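Long-range contact in glycerol-3-phosphate dehydrogenase [NAD(P)+] (Coxiella burnetii, PDB 3K96), which probably reduces dihydroxyacetone phosphate to sn-glycerol 3-phosphate with NADH or NADPH, supplying the precursor for phospholipid synthesis: residues Arg56-Glu61 / Cys91-Ser96. Sequence-based numbering, arbitrary orientation.
Sequences RLWSYE and CDLKAS
Leu93 lays its CD1 methyl over one face of the Trp58 indole, a CH-pi contact: CD1 lies 3.8 Å from the centroid of the six-membered ring of Trp58 and only 12° off its normal. The backbone N of Tyr60 lies over the opposite face, displaced toward the rim. Trp58 has CG anti to its backbone N (chi1 175°), which sends the ring toward the start of the short helix; there its NE1 edge meets the Cys91 carbonyl. The resulting hydrogen bond is weak: Trp58 NE1 to Cys91 O measures 3.1 Å, but the N-H...O angle is just 133°.

At the other end, the extended chain of Arg56 runs to the C-terminal end of 91-96, at Ser96. Its NH1 donates to Ser96 O at 3.1 Å, approaching from above the carbonyl plane, while Arg56 CD packs 3.3 Å from the same Ser96 O. Arg56 NH1 also bonds Glu98 O, so one guanidinium nitrogen grips two carbonyls near the helix C-terminus. Within the helix, Ser96 OG turns back to donate to Leu93 O (2.6 Å); just before it, Asp92 is the N-cap, its OD2 accepting from Ala95 N (2.8 Å).

The contact belongs to the N-terminal, Rossmann-type nucleotide-binding domain. Strand 55-58 is flanked by parallel strands 32-35 and 87-90, and helix 93-97, which follows strand 87-90 after the two-residue link Cys91-Asp92, packs across one side of this sheet edge, where Leu35 touches Trp58, Leu93 and Ser96. Beyond Trp58 the chain leads through Ser59 into helix 62-71, whose Val65 meets both Ser59 and Cys91.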
loop_
_atom_site.group_PDB
_atom_site.type_symbol
_atom_site.label_atom_id
_atom_site.label_comp_id
_atom_site.label_asym_id
_atom_site.label_seq_id
_atom_site.Cartn_x
_atom_site.Cartn_y
_atom_site.Cartn_z
ATOM N N ARG A 56 18.391 23.857 -17.158
ATOM C CA ARG A 56 19.658 24.100 -16.492
ATOM C C ARG A 56 19.637 23.347 -15.159
ATOM O O ARG A 56 18.786 23.597 -14.300
ATOM C CB ARG A 56 19.877 25.584 -16.233
ATOM C CG ARG A 56 19.947 26.424 -17.482
ATOM C CD ARG A 56 20.121 27.881 -17.109
ATOM N NE ARG A 56 20.076 28.757 -18.271
ATOM C CZ ARG A 56 20.231 30.076 -18.227
ATOM N NH1 ARG A 56 20.431 30.697 -17.067
ATOM N NH2 ARG A 56 20.185 30.777 -19.356
ATOM N N LEU A 57 20.600 22.454 -14.995
ATOM C CA LEU A 57 20.710 21.643 -13.807
ATOM C C LEU A 57 21.899 22.081 -12.979
ATOM O O LEU A 57 23.027 22.032 -13.447
ATOM C CB LEU A 57 20.890 20.178 -14.225
ATOM C CG LEU A 57 20.957 19.140 -13.112
ATOM C CD1 LEU A 57 19.653 19.136 -12.323
ATOM C CD2 LEU A 57 21.252 17.761 -13.713
ATOM N N TRP A 58 21.652 22.474 -11.743
ATOM C CA TRP A 58 22.700 22.937 -10.833
ATOM C C TRP A 58 22.931 21.964 -9.688
ATOM O O TRP A 58 21.996 21.351 -9.161
ATOM C CB TRP A 58 22.299 24.286 -10.247
ATOM C CG TRP A 58 23.217 24.858 -9.182
ATOM C CD1 TRP A 58 24.366 25.582 -9.388
ATOM C CD2 TRP A 58 23.025 24.816 -7.759
ATOM N NE1 TRP A 58 24.912 25.962 -8.184
ATOM C CE2 TRP A 58 24.109 25.510 -7.168
ATOM C CE3 TRP A 58 22.044 24.250 -6.921
ATOM C CZ2 TRP A 58 24.243 25.653 -5.785
ATOM C CZ3 TRP A 58 22.169 24.400 -5.548
ATOM C CH2 TRP A 58 23.268 25.097 -4.991
ATOM N N SER A 59 24.194 21.837 -9.315
ATOM C CA SER A 59 24.595 21.015 -8.208
ATOM C C SER A 59 25.534 21.821 -7.346
ATOM O O SER A 59 26.387 22.546 -7.872
ATOM C CB SER A 59 25.338 19.778 -8.709
ATOM O OG SER A 59 25.812 19.010 -7.614
ATOM N N TYR A 60 25.401 21.683 -6.029
ATOM C CA TYR A 60 26.301 22.373 -5.095
ATOM C C TYR A 60 27.646 21.637 -4.880
ATOM O O TYR A 60 28.584 22.219 -4.327
ATOM C CB TYR A 60 25.611 22.678 -3.758
ATOM C CG TYR A 60 24.868 21.525 -3.104
ATOM C CD1 TYR A 60 25.528 20.620 -2.293
ATOM C CD2 TYR A 60 23.488 21.384 -3.265
ATOM C CE1 TYR A 60 24.848 19.586 -1.682
ATOM C CE2 TYR A 60 22.799 20.354 -2.666
ATOM C CZ TYR A 60 23.479 19.456 -1.871
ATOM O OH TYR A 60 22.798 18.425 -1.261
ATOM N N GLU A 61 27.733 20.375 -5.319
ATOM C CA GLU A 61 28.980 19.591 -5.262
ATOM C C GLU A 61 29.760 20.002 -6.547
ATOM O O GLU A 61 29.499 19.488 -7.623
ATOM C CB GLU A 61 28.641 18.084 -5.236
ATOM C CG GLU A 61 27.581 17.652 -4.156
ATOM C CD GLU A 61 27.049 16.186 -4.316
ATOM O OE1 GLU A 61 26.189 15.745 -3.512
ATOM O OE2 GLU A 61 27.478 15.475 -5.247
ATOM N N CYS A 91 27.502 25.088 -12.362
ATOM C CA CYS A 91 27.951 24.977 -10.970
ATOM C C CYS A 91 27.737 26.292 -10.237
ATOM O O CYS A 91 27.841 26.335 -9.022
ATOM C CB CYS A 91 29.403 24.546 -10.840
ATOM S SG CYS A 91 30.567 25.813 -11.271
ATOM N N ASP A 92 27.424 27.357 -10.967
ATOM C CA ASP A 92 27.194 28.661 -10.342
ATOM C C ASP A 92 25.697 28.937 -10.203
ATOM O O ASP A 92 24.965 28.989 -11.191
ATOM C CB ASP A 92 27.859 29.784 -11.155
ATOM C CG ASP A 92 27.657 31.175 -10.517
ATOM O OD1 ASP A 92 27.896 31.325 -9.296
ATOM O OD2 ASP A 92 27.269 32.114 -11.242
ATOM N N LEU A 93 25.254 29.156 -8.974
ATOM C CA LEU A 93 23.843 29.377 -8.717
ATOM C C LEU A 93 23.352 30.609 -9.426
ATOM O O LEU A 93 22.349 30.568 -10.131
ATOM C CB LEU A 93 23.590 29.513 -7.215
ATOM C CG LEU A 93 22.122 29.565 -6.828
ATOM C CD1 LEU A 93 21.440 28.267 -7.272
ATOM C CD2 LEU A 93 21.989 29.771 -5.335
ATOM N N LYS A 94 24.069 31.713 -9.243
ATOM C CA LYS A 94 23.694 32.972 -9.877
ATOM C C LYS A 94 23.565 32.800 -11.386
ATOM O O LYS A 94 22.565 33.205 -11.979
ATOM C CB LYS A 94 24.723 34.065 -9.549
ATOM C CG LYS A 94 24.377 35.473 -10.107
ATOM C CD LYS A 94 25.437 36.490 -9.687
ATOM C CE LYS A 94 25.246 37.847 -10.355
ATOM N NZ LYS A 94 23.972 38.504 -9.957
ATOM N N ALA A 95 24.577 32.195 -12.004
ATOM C CA ALA A 95 24.583 31.981 -13.452
ATOM C C ALA A 95 23.426 31.095 -13.882
ATOM O O ALA A 95 22.829 31.304 -14.926
ATOM C CB ALA A 95 25.887 31.353 -13.871
ATOM N N SER A 96 23.095 30.098 -13.075
ATOM C CA SER A 96 22.018 29.186 -13.454
ATOM C C SER A 96 20.658 29.896 -13.448
ATOM O O SER A 96 19.769 29.558 -14.240
ATOM C CB SER A 96 22.007 27.946 -12.545
ATOM O OG SER A 96 21.616 28.270 -11.225
#